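Local structure of 2-(acetamidomethylene)succinate hydrolase (Mesorhizobium loti, 3KXP) at residues E64-H75 with L91-Q102. The protein catalyses the last step of vitamin B6 degradation, hydrolysing (E)-2-(acetamidomethylene)succinate to succinic semialdehyde, acetate, ammonia and carbon dioxide. Sequence-based numbering, arbitrary orientation.
Sequences EKGSGPLMLFFH and LSDRFTTIAVDQ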
# COMPACT_ATOMS: atom_id res chain seq x y z
N GLU A 64 -26.99 -2.65 -3.34
CA GLU A 64 -26.42 -3.34 -2.19
C GLU A 64 -26.34 -4.84 -2.32
O GLU A 64 -27.13 -5.46 -3.03
CB GLU A 64 -27.22 -3.04 -0.93
CG GLU A 64 -27.55 -1.58 -0.67
CD GLU A 64 -28.49 -1.42 0.52
OE1 GLU A 64 -28.12 -1.89 1.63
OE2 GLU A 64 -29.59 -0.84 0.35
N LYS A 65 -25.41 -5.43 -1.58
CA LYS A 65 -25.21 -6.87 -1.55
C LYS A 65 -24.17 -7.26 -0.50
O LYS A 65 -23.24 -6.51 -0.23
CB LYS A 65 -24.79 -7.39 -2.92
CG LYS A 65 -24.61 -8.90 -2.96
CD LYS A 65 -24.31 -9.41 -4.35
CE LYS A 65 -24.11 -10.91 -4.31
NZ LYS A 65 -25.24 -11.56 -3.61
N GLY A 66 -24.35 -8.44 0.08
CA GLY A 66 -23.42 -8.93 1.08
C GLY A 66 -23.66 -8.45 2.50
O GLY A 66 -24.66 -7.79 2.80
N SER A 67 -22.73 -8.81 3.38
CA SER A 67 -22.79 -8.42 4.79
C SER A 67 -21.36 -8.28 5.30
O SER A 67 -20.43 -8.86 4.75
CB SER A 67 -23.53 -9.49 5.60
OG SER A 67 -22.89 -10.75 5.46
N GLY A 68 -21.19 -7.52 6.38
CA GLY A 68 -19.87 -7.32 6.93
C GLY A 68 -19.57 -5.84 6.95
O GLY A 68 -20.47 -5.04 6.71
N PRO A 69 -18.32 -5.44 7.23
CA PRO A 69 -17.98 -4.02 7.26
C PRO A 69 -18.45 -3.32 5.98
O PRO A 69 -18.52 -3.94 4.91
CB PRO A 69 -16.46 -4.03 7.39
CG PRO A 69 -16.22 -5.28 8.19
CD PRO A 69 -17.14 -6.27 7.52
N LEU A 70 -18.77 -2.04 6.09
CA LEU A 70 -19.25 -1.29 4.95
C LEU A 70 -18.16 -0.85 3.97
O LEU A 70 -17.11 -0.33 4.37
CB LEU A 70 -20.02 -0.06 5.43
CG LEU A 70 -20.66 0.79 4.33
CD1 LEU A 70 -21.71 -0.03 3.58
CD2 LEU A 70 -21.29 2.04 4.96
N MSE A 71 -18.42 -1.05 2.68
CA MSE A 71 -17.50 -0.66 1.63
C MSE A 71 -18.30 0.01 0.51
O MSE A 71 -19.08 -0.65 -0.18
CB MSE A 71 -16.76 -1.87 1.09
CG MSE A 71 -15.61 -1.52 0.19
SE MSE A 71 -14.58 -3.07 -0.32
CE MSE A 71 -13.56 -3.31 1.31
N LEU A 72 -18.10 1.31 0.34
CA LEU A 72 -18.83 2.08 -0.67
C LEU A 72 -18.02 2.33 -1.94
O LEU A 72 -16.83 2.62 -1.88
CB LEU A 72 -19.26 3.42 -0.07
CG LEU A 72 -20.08 3.29 1.22
CD1 LEU A 72 -20.35 4.66 1.82
CD2 LEU A 72 -21.39 2.57 0.92
N PHE A 73 -18.69 2.22 -3.10
CA PHE A 73 -18.03 2.42 -4.38
C PHE A 73 -18.60 3.62 -5.14
O PHE A 73 -19.81 3.72 -5.34
CB PHE A 73 -18.16 1.17 -5.25
CG PHE A 73 -17.53 -0.06 -4.66
CD1 PHE A 73 -18.09 -0.70 -3.57
CD2 PHE A 73 -16.41 -0.62 -5.26
CE1 PHE A 73 -17.55 -1.90 -3.08
CE2 PHE A 73 -15.86 -1.82 -4.77
CZ PHE A 73 -16.43 -2.46 -3.69
N PHE A 74 -17.72 4.52 -5.59
CA PHE A 74 -18.13 5.72 -6.32
C PHE A 74 -17.52 5.82 -7.72
O PHE A 74 -16.30 5.92 -7.87
CB PHE A 74 -17.78 6.96 -5.50
CG PHE A 74 -18.30 6.91 -4.10
CD1 PHE A 74 -17.64 6.18 -3.12
CD2 PHE A 74 -19.48 7.59 -3.76
CE1 PHE A 74 -18.14 6.12 -1.82
CE2 PHE A 74 -19.98 7.53 -2.46
CZ PHE A 74 -19.31 6.79 -1.49
N HIS A 75 -18.39 5.82 -8.73
CA HIS A 75 -18.02 5.88 -10.15
C HIS A 75 -17.40 7.20 -10.64
O HIS A 75 -17.36 8.19 -9.91
CB HIS A 75 -19.28 5.59 -10.98
CG HIS A 75 -20.34 6.63 -10.81
ND1 HIS A 75 -20.26 7.87 -11.40
CD2 HIS A 75 -21.44 6.67 -10.02
CE1 HIS A 75 -21.26 8.63 -10.98
NE2 HIS A 75 -21.99 7.92 -10.14
N LEU A 91 -16.27 -9.30 -3.34
CA LEU A 91 -16.00 -8.90 -1.96
C LEU A 91 -17.23 -8.98 -1.06
O LEU A 91 -17.14 -8.67 0.13
CB LEU A 91 -15.45 -7.47 -1.94
CG LEU A 91 -14.10 -7.25 -2.62
CD1 LEU A 91 -13.91 -5.77 -2.97
CD2 LEU A 91 -12.99 -7.74 -1.72
N SER A 92 -18.36 -9.39 -1.64
CA SER A 92 -19.64 -9.48 -0.94
C SER A 92 -19.72 -10.43 0.25
O SER A 92 -20.43 -10.16 1.22
CB SER A 92 -20.75 -9.85 -1.93
OG SER A 92 -21.01 -8.77 -2.80
N ASP A 93 -19.00 -11.55 0.16
CA ASP A 93 -19.01 -12.51 1.25
C ASP A 93 -18.36 -12.00 2.53
O ASP A 93 -18.64 -12.51 3.61
CB ASP A 93 -18.34 -13.81 0.80
CG ASP A 93 -17.21 -13.58 -0.20
OD1 ASP A 93 -16.22 -12.89 0.14
OD2 ASP A 93 -17.32 -14.10 -1.33
N ARG A 94 -17.52 -10.97 2.42
CA ARG A 94 -16.81 -10.42 3.58
C ARG A 94 -17.19 -8.98 3.92
O ARG A 94 -16.95 -8.52 5.04
CB ARG A 94 -15.30 -10.47 3.34
CG ARG A 94 -14.75 -11.82 2.91
CD ARG A 94 -13.45 -11.65 2.13
NE ARG A 94 -12.53 -10.79 2.86
CZ ARG A 94 -11.47 -10.19 2.33
NH1 ARG A 94 -11.17 -10.35 1.05
NH2 ARG A 94 -10.72 -9.41 3.09
N PHE A 95 -17.76 -8.26 2.95
CA PHE A 95 -18.17 -6.88 3.20
C PHE A 95 -19.56 -6.60 2.64
O PHE A 95 -20.05 -7.29 1.75
CB PHE A 95 -17.22 -5.87 2.54
CG PHE A 95 -15.76 -6.05 2.87
CD1 PHE A 95 -14.98 -6.95 2.15
CD2 PHE A 95 -15.17 -5.29 3.87
CE1 PHE A 95 -13.63 -7.09 2.42
CE2 PHE A 95 -13.81 -5.42 4.15
CZ PHE A 95 -13.04 -6.32 3.43
N THR A 96 -20.18 -5.56 3.20
CA THR A 96 -21.47 -5.09 2.72
C THR A 96 -21.06 -4.09 1.64
O THR A 96 -20.69 -2.95 1.93
CB THR A 96 -22.26 -4.35 3.83
OG1 THR A 96 -22.61 -5.26 4.88
CG2 THR A 96 -23.54 -3.74 3.25
N THR A 97 -21.08 -4.54 0.39
CA THR A 97 -20.69 -3.71 -0.74
C THR A 97 -21.87 -2.91 -1.29
O THR A 97 -22.89 -3.48 -1.68
CB THR A 97 -20.11 -4.56 -1.88
OG1 THR A 97 -21.12 -5.44 -2.39
CG2 THR A 97 -18.94 -5.39 -1.38
N ILE A 98 -21.71 -1.59 -1.35
CA ILE A 98 -22.75 -0.73 -1.87
C ILE A 98 -22.17 0.28 -2.86
O ILE A 98 -21.26 1.04 -2.53
CB ILE A 98 -23.46 0.05 -0.73
CG1 ILE A 98 -24.13 -0.95 0.24
CG2 ILE A 98 -24.50 0.98 -1.32
CD1 ILE A 98 -24.92 -0.31 1.39
N ALA A 99 -22.70 0.26 -4.08
CA ALA A 99 -22.25 1.19 -5.11
C ALA A 99 -23.25 2.35 -5.11
O ALA A 99 -24.45 2.13 -5.02
CB ALA A 99 -22.24 0.51 -6.47
N VAL A 100 -22.75 3.57 -5.23
CA VAL A 100 -23.62 4.74 -5.19
C VAL A 100 -23.69 5.55 -6.47
O VAL A 100 -22.66 5.95 -7.02
CB VAL A 100 -23.18 5.72 -4.07
CG1 VAL A 100 -24.14 6.89 -3.98
CG2 VAL A 100 -23.08 5.00 -2.74
N ASP A 101 -24.90 5.81 -6.94
CA ASP A 101 -25.07 6.65 -8.11
C ASP A 101 -24.91 8.02 -7.47
O ASP A 101 -25.67 8.38 -6.57
CB ASP A 101 -26.48 6.51 -8.69
CG ASP A 101 -26.60 5.31 -9.60
OD1 ASP A 101 -27.73 4.99 -10.03
OD2 ASP A 101 -25.56 4.69 -9.90
N GLN A 102 -23.90 8.78 -7.89
CA GLN A 102 -23.72 10.07 -7.26
C GLN A 102 -24.62 11.14 -7.87
O GLN A 102 -25.16 10.96 -8.97
CB GLN A 102 -22.24 10.45 -7.31
CG GLN A 102 -21.39 9.41 -6.60
CD GLN A 102 -19.92 9.58 -6.84
OE1 GLN A 102 -19.22 10.24 -6.07
NE2 GLN A 102 -19.44 9.00 -7.94
O HOH W 1 -20.68 4.18 -7.89
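Selenomethionine Met71 sets its methyl CE over the middle of the Phe95 ring, 3.5 Å from the centroid, in a CH-pi contact. Its chain runs extended to SE and bends only at the last torsion (chi3 -78°), which turns CE onto that face; SE meanwhile lies 3.8 Å from Leu91 CD1, and Ile312 of helix 301-313 touches both Met71 and Phe95. Beside this cluster, two nearly straight backbone bonds tie the strands, Ile98 N to Met71 O (3.0 Å) and Val100 N to Phe73 O (2.9 Å). Strands 70-74 and 96-100 are thus parallel neighbours in the central sheet, joined through helix 85-89 in a beta-alpha-beta unit of the alpha/beta hydrolase fold, while strand 59-65 pairs antiparallel with the far edge of 96-100. On the other face, Ile98 packs its CB against Leu72 CD2, and its CD1 lies 3.6 Å from Glu64 CG; the Glu64 carboxylate goes on to Arg51 and Arg133. The loop 66-69 is the solvent-exposed side, where the Ser67 N to Ser92 O bond is weak, yet the Gly66 and Gly68 backbones lie close against 91-102 and Thr96 OG1 gives its proton to Gly68 O (2.8 Å). Just beyond strand 70-74, close to the chloride-binding Leu143, the backbone N-H of Gln102 points almost straight at His75 NE2 (N to NE2 3.1 Å, 177°). The Gln102 side-chain NE2 sits over the imidazole face, and its OE1 accepts from Asn147 ND2. A leucine in place of His75 would probably leave Gln102 N without this acceptor and its amide without the flat ring beneath it. A water joins Phe73 O, His75 N and Val100 O.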